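Local coordinates for protein mannose recognizing lectin (Marasmius oreades, PDB 4TKC) that recognises mannose as a fungal lectin of the bulb-type family, holding the sugar in pockets on its antiparallel beta sheets, at residues Tyr21-Asp26 with Val30-Thr35; Asn39-Leu42 with Arg48-Trp51; Thr82-Asp87 with Leu101-Lys106. All blocks are in the same frame, centred on the assembly; numbering follows the deposited sequence.

From the N terminus, contact 1 (21-26 with 30-35) closes a short hairpin turn of three residues. The chain then runs on into contact 2 (39-42 with 48-51), which closes the next hairpin. Strands 30-34 and 40-44 are neighbours in one four-stranded antiparallel sheet, so these two contacts adjoin, Phe32 packing on Ile40. Contact 3 (82-87 with 101-106) comes last and closes a longer loop that includes strand 92-95; it ties the end of a second sheet to a strand of a third. The three follow in series, none enclosing another, yet Leu101 of contact 3 touches both Phe32 and Leu42, consistent with the shared core of the beta-prism II fold of bulb-type lectins.

Contact 1 (Tyr21-Asp26 with Val30-Thr35); sequences YALISD and VEFRVT
Leu23 and Phe32 form a hydrogen-bonded antiparallel pair in a hairpin whose strands 21-24 and 30-34 run at 158° to each other; Leu23 N to Phe32 O and Phe32 N to Leu23 O both measure 2.9 Å. Ala22-Arg33 and Ile24-Glu31 are the non-hydrogen-bonded pairs beside it. At the turn Ser25 N reaches Val30 O at 2.8 Å, and the return bond comes from a side chain: Ser25 OG, swung between its own backbone N and carbonyl carbon (chi1 64°), accepts Val30 N at 3.0 Å. The same OG also bonds Ser27 OG inside the turn.

On one face the side chains of Leu23 and Phe32 run side by side, Leu23 CD1 standing oblique to the ring and 4.0 Å from Phe32 CD2. Ile17 and Leu93, from the strands of the other two sheets, pack on both. On the other face Ala22 CB rests against Glu31 CG at 3.6 Å, while Ile24 CD1 meets Glu31 CB at 3.9 Å. Glu31 OE1 takes the salt bridge from Arg33 NE at 2.8 Å, approached 38° out of the carboxylate plane. Both ends have second partners: His5 for Glu31 OE2 and Asp46 for Arg33 NH2.

Tyr21 starts on the Leu23 side, but its ring leads away from the hairpin, and its OH is hydrogen-bonded to Ser59 O and Arg19 N of the second subunit.

The hairpin is thus two-sided: apolar side chains feed the interior between the sheets, whereas the opposite face carries a charge pair that its further partners probably hold in a fixed orientation.

Contact 2 (Asn39-Leu42 with Arg48-Trp51); sequences NIQL and RKLW
Leu42 faces two consecutive residues, Leu50 and Trp51, which makes this pairing a classic beta bulge within the hairpin of strands 40-44 and 48-53. The backbone bonds give the evidence. Leu42 N donates to Trp51 O at 2.8 Å in a nearly straight bond, whereas Leu42 O receives two donors. Leu50 N lies 2.8 Å from that oxygen, with its N-H bent to 135°; the second bond, from Trp51 N, is weak at 3.5 Å. The chain turns a corner here, and the axes of segments 40-42 and 48-50 diverge to 108°.

Apolar contacts follow the bulge. Leu42 CB meets Trp51 CB at 4.1 Å on the face that carries both side chains, and Leu42 CD2 crosses to Leu50 CB at 4.0 Å. Ile40 runs alongside the indole: its CG2 branch comes to the ring edge, near the ring plane, 4.0 Å from Trp51 CZ3. Trp51 extends back along strand 40-44 to this point because its CG lies anti to the backbone N (chi1 -180°). Phe32 touches Ile40, Leu42 and Trp51, and the ring of Trp80 meets that of Trp51 with the planes steeply inclined.

The polar contact lies on the other side of the strand. Gln41 NE2 passes across the aliphatic part of Lys49, 3.7 Å from its CD. Both polar ends go to one carboxylate, Asp54: Gln41 NE2 bonds OD1, and Lys49 NZ makes a salt bridge with OD2.

The bulge, with Leu42 O taking one good and one weak bond, coincides with the corner and probably helps the strand turn while it stays paired; Asp54 probably steadies the outer face by gathering an amide and an ammonium group.

Contact 3 (Thr82-Asp87 with Leu101-Lys106); sequences TATNGD and LVVYAK. With MAN (alpha-D-mannopyranose), chain D; BMA (beta-D-mannopyranose), chain B.
Thr82 and Val103 meet methyl to methyl, tip to tip, with Thr82 CG2 and Val103 CG2 3.9 Å apart; this is the dense part of a small contact that buries about 101 Å². Thr84 adds to it from the side, its OG1 lying 4.0 Å from Val103 CG1. Both branches of Val103 are therefore engaged, and no hydrogen bond joins the two segments. The threonine hydroxyls are occupied within their own loop: Thr82 OG1 donates to Thr84 OG1 at 2.7 Å, and these oxygens also pair with Cys69 N and Gly67 O respectively.

Away from this apolar spot the segments separate, and their outer parts serve different sugars. Asn85 lines the pocket of beta-D-mannopyranose, a sugar hydrogen-bonded by Gln64, Asp66, Asn68 and Tyr72. Tyr104 belongs to the alpha-D-mannopyranose pocket; its OH hydrogen-bonds O4 of that sugar at 2.7 Å and also pairs with Gln96 NE2. One face of its ring carries Val102 CG1, 3.5 Å above the plane and offset toward the rim, which probably limits how the ring can tilt. Gln96, through OE1, Asp98 and Asn100 bind the same mannose; with Val102 and Tyr104 they make up the QxDxNxVxY motif of this family.

Strand 101-105 lies between strands 92-95 and 109-113 of its antiparallel sheet, with Val103 packed on Leu93. The 82-87 loop leaves strand 78-81 of another sheet and sets Thr82 and Thr84 against Trp112 of strand 109-113, bringing the two sheets together between their sugar sites.

Contact 1 (Tyr21-Asp26 with Val30-Thr35)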
# COMPACT_ATOMS: atom_id res chain seq x y z
N TYR A 21 -6.17 -6.67 -3.57
CA TYR A 21 -5.99 -5.36 -4.17
C TYR A 21 -5.30 -5.54 -5.53
O TYR A 21 -4.63 -6.55 -5.75
CB TYR A 21 -5.23 -4.39 -3.21
CG TYR A 21 -5.94 -4.21 -1.87
CD1 TYR A 21 -5.89 -5.24 -0.96
CD2 TYR A 21 -6.90 -3.23 -1.70
CE1 TYR A 21 -6.59 -5.15 0.24
CE2 TYR A 21 -7.58 -3.12 -0.48
CZ TYR A 21 -7.48 -4.15 0.42
OH TYR A 21 -8.18 -4.10 1.62
N ALA A 22 -5.36 -4.48 -6.32
CA ALA A 22 -4.84 -4.56 -7.72
C ALA A 22 -4.60 -3.18 -8.29
O ALA A 22 -5.27 -2.21 -7.88
CB ALA A 22 -5.81 -5.34 -8.60
N LEU A 23 -3.71 -3.10 -9.29
CA LEU A 23 -3.70 -1.96 -10.20
C LEU A 23 -4.72 -2.29 -11.31
O LEU A 23 -4.90 -3.46 -11.64
CB LEU A 23 -2.34 -1.76 -10.90
CG LEU A 23 -1.15 -1.64 -9.94
CD1 LEU A 23 0.19 -1.46 -10.63
CD2 LEU A 23 -1.42 -0.49 -8.99
N ILE A 24 -5.32 -1.24 -11.86
CA ILE A 24 -6.27 -1.37 -12.97
C ILE A 24 -5.94 -0.33 -14.04
O ILE A 24 -5.60 0.80 -13.76
CB ILE A 24 -7.74 -1.21 -12.46
CG1 ILE A 24 -8.79 -1.54 -13.52
CG2 ILE A 24 -7.97 0.17 -11.85
CD1 ILE A 24 -8.82 -3.00 -13.89
N SER A 25 -5.90 -0.80 -15.29
CA SER A 25 -5.73 0.12 -16.43
C SER A 25 -6.90 1.10 -16.51
O SER A 25 -8.03 0.79 -16.08
CB SER A 25 -5.57 -0.63 -17.77
OG SER A 25 -6.75 -1.35 -18.10
N ASP A 26 -6.64 2.25 -17.13
CA ASP A 26 -7.68 3.24 -17.36
C ASP A 26 -8.88 2.63 -18.08
O ASP A 26 -10.03 2.96 -17.82
CB ASP A 26 -7.16 4.47 -18.10
CG ASP A 26 -6.11 5.23 -17.31
OD1 ASP A 26 -6.08 5.13 -16.06
OD2 ASP A 26 -5.26 5.86 -17.99
N VAL A 30 -7.21 -4.31 -18.04
CA VAL A 30 -5.95 -4.93 -17.65
C VAL A 30 -5.79 -4.71 -16.14
O VAL A 30 -5.91 -3.58 -15.68
CB VAL A 30 -4.75 -4.30 -18.41
CG1 VAL A 30 -3.47 -5.09 -18.12
CG2 VAL A 30 -5.01 -4.26 -19.93
N GLU A 31 -5.57 -5.81 -15.41
CA GLU A 31 -5.56 -5.77 -13.95
C GLU A 31 -4.36 -6.56 -13.46
O GLU A 31 -4.19 -7.75 -13.77
CB GLU A 31 -6.87 -6.34 -13.42
CG GLU A 31 -7.10 -6.05 -11.93
CD GLU A 31 -8.47 -6.49 -11.47
OE1 GLU A 31 -8.83 -7.65 -11.76
OE2 GLU A 31 -9.10 -5.75 -10.70
N PHE A 32 -3.62 -5.95 -12.53
CA PHE A 32 -2.45 -6.53 -11.92
C PHE A 32 -2.80 -6.78 -10.45
O PHE A 32 -2.90 -5.86 -9.62
CB PHE A 32 -1.27 -5.58 -12.01
CG PHE A 32 0.00 -6.12 -11.42
CD1 PHE A 32 0.53 -7.34 -11.81
CD2 PHE A 32 0.61 -5.47 -10.36
CE1 PHE A 32 1.71 -7.82 -11.29
CE2 PHE A 32 1.79 -5.95 -9.83
CZ PHE A 32 2.34 -7.12 -10.30
N ARG A 33 -2.99 -8.06 -10.14
CA ARG A 33 -3.61 -8.49 -8.88
C ARG A 33 -2.62 -9.18 -7.98
O ARG A 33 -1.80 -9.99 -8.42
CB ARG A 33 -4.64 -9.58 -9.22
CG ARG A 33 -5.70 -9.22 -10.22
CD ARG A 33 -6.48 -10.46 -10.65
NE ARG A 33 -7.51 -10.06 -11.60
CZ ARG A 33 -8.35 -10.87 -12.22
NH1 ARG A 33 -8.24 -12.20 -12.08
NH2 ARG A 33 -9.27 -10.33 -13.03
N VAL A 34 -2.82 -9.01 -6.66
CA VAL A 34 -2.26 -9.94 -5.69
C VAL A 34 -3.44 -10.70 -5.07
O VAL A 34 -4.41 -10.07 -4.59
CB VAL A 34 -1.44 -9.21 -4.61
CG1 VAL A 34 -0.91 -10.19 -3.55
CG2 VAL A 34 -0.27 -8.46 -5.24
N THR A 35 -3.45 -12.03 -5.24
CA THR A 35 -4.65 -12.82 -4.94
C THR A 35 -4.64 -13.36 -3.53
O THR A 35 -3.57 -13.48 -2.90
CB THR A 35 -4.87 -13.98 -5.95
OG1 THR A 35 -3.96 -15.04 -5.68
CG2 THR A 35 -4.68 -13.48 -7.42

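Contact 2 (Asn39-Leu42 with Arg48-Trp51)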
# COMPACT_ATOMS: atom_id res chain seq x y z
N ASN A 39 -1.04 -15.43 -5.27
CA ASN A 39 -0.45 -15.27 -6.57
C ASN A 39 -0.40 -13.83 -7.06
O ASN A 39 -1.22 -13.01 -6.66
CB ASN A 39 -1.16 -16.15 -7.62
CG ASN A 39 -1.16 -17.60 -7.22
OD1 ASN A 39 -0.17 -18.10 -6.70
ND2 ASN A 39 -2.31 -18.26 -7.33
N ILE A 40 0.61 -13.53 -7.87
CA ILE A 40 0.79 -12.22 -8.48
C ILE A 40 0.49 -12.36 -9.98
O ILE A 40 1.16 -13.12 -10.71
CB ILE A 40 2.22 -11.70 -8.30
CG1 ILE A 40 2.60 -11.67 -6.81
CG2 ILE A 40 2.35 -10.30 -8.88
CD1 ILE A 40 4.06 -11.40 -6.57
N GLN A 41 -0.59 -11.72 -10.41
CA GLN A 41 -1.15 -12.06 -11.75
C GLN A 41 -1.62 -10.83 -12.49
O GLN A 41 -2.31 -9.96 -11.96
CB GLN A 41 -2.33 -13.02 -11.57
CG GLN A 41 -1.95 -14.29 -10.84
CD GLN A 41 -3.09 -15.27 -10.74
OE1 GLN A 41 -4.24 -14.89 -10.57
NE2 GLN A 41 -2.77 -16.57 -10.90
N LEU A 42 -1.30 -10.83 -13.79
CA LEU A 42 -1.69 -9.78 -14.70
C LEU A 42 -2.72 -10.42 -15.63
O LEU A 42 -2.40 -11.33 -16.42
CB LEU A 42 -0.50 -9.30 -15.54
CG LEU A 42 -0.73 -8.09 -16.45
CD1 LEU A 42 -1.00 -6.84 -15.61
CD2 LEU A 42 0.45 -7.89 -17.40
N ARG A 48 -7.80 -13.69 -19.44
CA ARG A 48 -6.52 -14.12 -20.04
C ARG A 48 -5.34 -13.72 -19.14
O ARG A 48 -5.11 -12.55 -18.93
CB ARG A 48 -6.43 -13.51 -21.43
CG ARG A 48 -5.14 -13.65 -22.19
CD ARG A 48 -5.34 -13.11 -23.59
NE ARG A 48 -4.08 -12.96 -24.30
CZ ARG A 48 -3.94 -12.31 -25.46
NH1 ARG A 48 -4.99 -11.67 -26.04
NH2 ARG A 48 -2.73 -12.22 -25.99
N LYS A 49 -4.68 -14.73 -18.56
CA LYS A 49 -3.50 -14.51 -17.71
C LYS A 49 -2.29 -14.19 -18.57
O LYS A 49 -1.74 -15.06 -19.26
CB LYS A 49 -3.20 -15.73 -16.82
CG LYS A 49 -2.26 -15.43 -15.64
CD LYS A 49 -2.31 -16.50 -14.54
CE LYS A 49 -1.72 -17.81 -15.02
NZ LYS A 49 -1.79 -18.84 -13.94
N LEU A 50 -1.99 -12.91 -18.67
CA LEU A 50 -0.88 -12.42 -19.47
C LEU A 50 0.48 -12.80 -18.90
O LEU A 50 1.45 -13.04 -19.61
CB LEU A 50 -0.98 -10.91 -19.67
CG LEU A 50 -2.22 -10.43 -20.40
CD1 LEU A 50 -2.20 -8.90 -20.42
CD2 LEU A 50 -2.31 -11.04 -21.80
N TRP A 51 0.57 -12.73 -17.57
CA TRP A 51 1.84 -12.86 -16.87
C TRP A 51 1.53 -13.17 -15.42
O TRP A 51 0.52 -12.71 -14.91
CB TRP A 51 2.61 -11.53 -16.96
CG TRP A 51 3.96 -11.52 -16.29
CD1 TRP A 51 5.18 -11.68 -16.85
CD2 TRP A 51 4.20 -11.22 -14.90
NE1 TRP A 51 6.17 -11.55 -15.88
CE2 TRP A 51 5.57 -11.29 -14.69
CE3 TRP A 51 3.37 -10.91 -13.82
CZ2 TRP A 51 6.15 -11.10 -13.45
CZ3 TRP A 51 3.96 -10.70 -12.54
CH2 TRP A 51 5.34 -10.78 -12.38

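Contact 3 (Thr82-Asp87 with Leu101-Lys106)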
# COMPACT_ATOMS: atom_id res chain seq x y z
N THR A 82 11.87 -7.21 -9.84
CA THR A 82 12.22 -6.67 -11.16
C THR A 82 13.71 -6.34 -11.31
O THR A 82 14.20 -6.21 -12.44
CB THR A 82 11.40 -5.42 -11.48
OG1 THR A 82 11.63 -4.45 -10.43
CG2 THR A 82 9.91 -5.77 -11.46
N ALA A 83 14.46 -6.33 -10.22
CA ALA A 83 15.90 -6.04 -10.26
C ALA A 83 16.23 -4.74 -11.00
O ALA A 83 17.21 -4.63 -11.73
CB ALA A 83 16.71 -7.22 -10.79
N THR A 84 15.44 -3.72 -10.69
CA THR A 84 15.50 -2.44 -11.31
C THR A 84 16.15 -1.34 -10.45
O THR A 84 16.13 -0.16 -10.84
CB THR A 84 14.10 -2.00 -11.76
OG1 THR A 84 13.13 -2.29 -10.76
CG2 THR A 84 13.72 -2.76 -12.98
N ASN A 85 16.78 -1.76 -9.33
CA ASN A 85 17.43 -0.89 -8.36
C ASN A 85 18.27 0.15 -9.09
O ASN A 85 19.06 -0.22 -9.95
CB ASN A 85 18.45 -1.64 -7.46
CG ASN A 85 17.85 -2.76 -6.67
OD1 ASN A 85 17.86 -2.74 -5.41
ND2 ASN A 85 17.38 -3.77 -7.35
N GLY A 86 18.09 1.40 -8.76
CA GLY A 86 18.89 2.47 -9.30
C GLY A 86 18.55 3.79 -8.64
O GLY A 86 17.70 3.87 -7.73
N ASP A 87 19.15 4.85 -9.19
CA ASP A 87 19.02 6.20 -8.64
C ASP A 87 18.19 7.15 -9.53
O ASP A 87 18.11 8.35 -9.23
CB ASP A 87 20.41 6.83 -8.44
CG ASP A 87 21.27 6.06 -7.46
OD1 ASP A 87 20.79 5.76 -6.35
OD2 ASP A 87 22.45 5.81 -7.79
N LEU A 101 2.91 -4.30 -18.40
CA LEU A 101 3.12 -3.83 -16.99
C LEU A 101 4.60 -3.42 -17.02
O LEU A 101 5.49 -4.23 -17.33
CB LEU A 101 2.86 -4.98 -16.05
CG LEU A 101 3.07 -4.60 -14.56
CD1 LEU A 101 1.93 -3.73 -14.04
CD2 LEU A 101 3.21 -5.88 -13.75
N VAL A 102 4.85 -2.16 -16.64
CA VAL A 102 6.12 -1.53 -16.87
C VAL A 102 6.64 -0.83 -15.60
O VAL A 102 5.90 -0.06 -14.97
CB VAL A 102 6.03 -0.48 -18.03
CG1 VAL A 102 7.41 0.02 -18.41
CG2 VAL A 102 5.33 -1.04 -19.27
N VAL A 103 7.93 -1.06 -15.29
CA VAL A 103 8.65 -0.21 -14.30
C VAL A 103 9.34 0.89 -15.08
O VAL A 103 10.21 0.62 -15.94
CB VAL A 103 9.71 -0.97 -13.48
CG1 VAL A 103 10.42 0.01 -12.55
CG2 VAL A 103 9.07 -2.11 -12.67
N TYR A 104 8.88 2.11 -14.88
CA TYR A 104 9.45 3.31 -15.44
C TYR A 104 10.37 4.01 -14.44
O TYR A 104 9.99 4.21 -13.25
CB TYR A 104 8.36 4.29 -15.85
CG TYR A 104 7.61 3.92 -17.13
CD1 TYR A 104 8.21 4.04 -18.39
CD2 TYR A 104 6.34 3.40 -17.06
CE1 TYR A 104 7.52 3.69 -19.53
CE2 TYR A 104 5.64 3.08 -18.21
CZ TYR A 104 6.25 3.20 -19.44
OH TYR A 104 5.59 2.84 -20.61
N ALA A 105 11.55 4.40 -14.86
CA ALA A 105 12.42 5.33 -14.17
C ALA A 105 12.13 6.74 -14.66
O ALA A 105 11.21 6.92 -15.46
CB ALA A 105 13.89 4.97 -14.38
N LYS A 106 12.86 7.71 -14.11
CA LYS A 106 12.65 9.11 -14.45
C LYS A 106 12.47 9.32 -15.95
O LYS A 106 13.12 8.68 -16.76
CB LYS A 106 13.83 9.96 -13.96
CG LYS A 106 13.63 11.46 -14.08
CD LYS A 106 14.86 12.23 -13.63
CE LYS A 106 14.78 13.70 -14.01
NZ LYS A 106 16.01 14.47 -13.65
C1 MAN D . 5.79 -0.99 -25.38
C2 MAN D . 4.72 -0.15 -24.69
C3 MAN D . 5.40 1.01 -23.98
C4 MAN D . 6.46 0.48 -23.00
C5 MAN D . 7.47 -0.39 -23.76
C6 MAN D . 8.43 -1.06 -22.82
O1 MAN D . 6.38 -0.26 -26.44
O2 MAN D . 4.01 -0.99 -23.82
O3 MAN D . 4.41 1.73 -23.27
O4 MAN D . 7.11 1.58 -22.38
O5 MAN D . 6.80 -1.41 -24.51
O6 MAN D . 9.45 -1.70 -23.55
C1 BMA B . 17.34 -5.94 -2.78
C2 BMA B . 16.42 -4.86 -2.22
C3 BMA B . 15.55 -5.53 -1.16
C4 BMA B . 14.83 -6.76 -1.74
C5 BMA B . 15.80 -7.73 -2.40
C6 BMA B . 15.05 -8.94 -2.98
O1 BMA B . 18.17 -5.27 -3.74
O2 BMA B . 15.66 -4.24 -3.26
O3 BMA B . 14.64 -4.55 -0.66
O4 BMA B . 14.12 -7.45 -0.71
O5 BMA B . 16.55 -6.99 -3.37
O6 BMA B . 15.50 -9.32 -4.29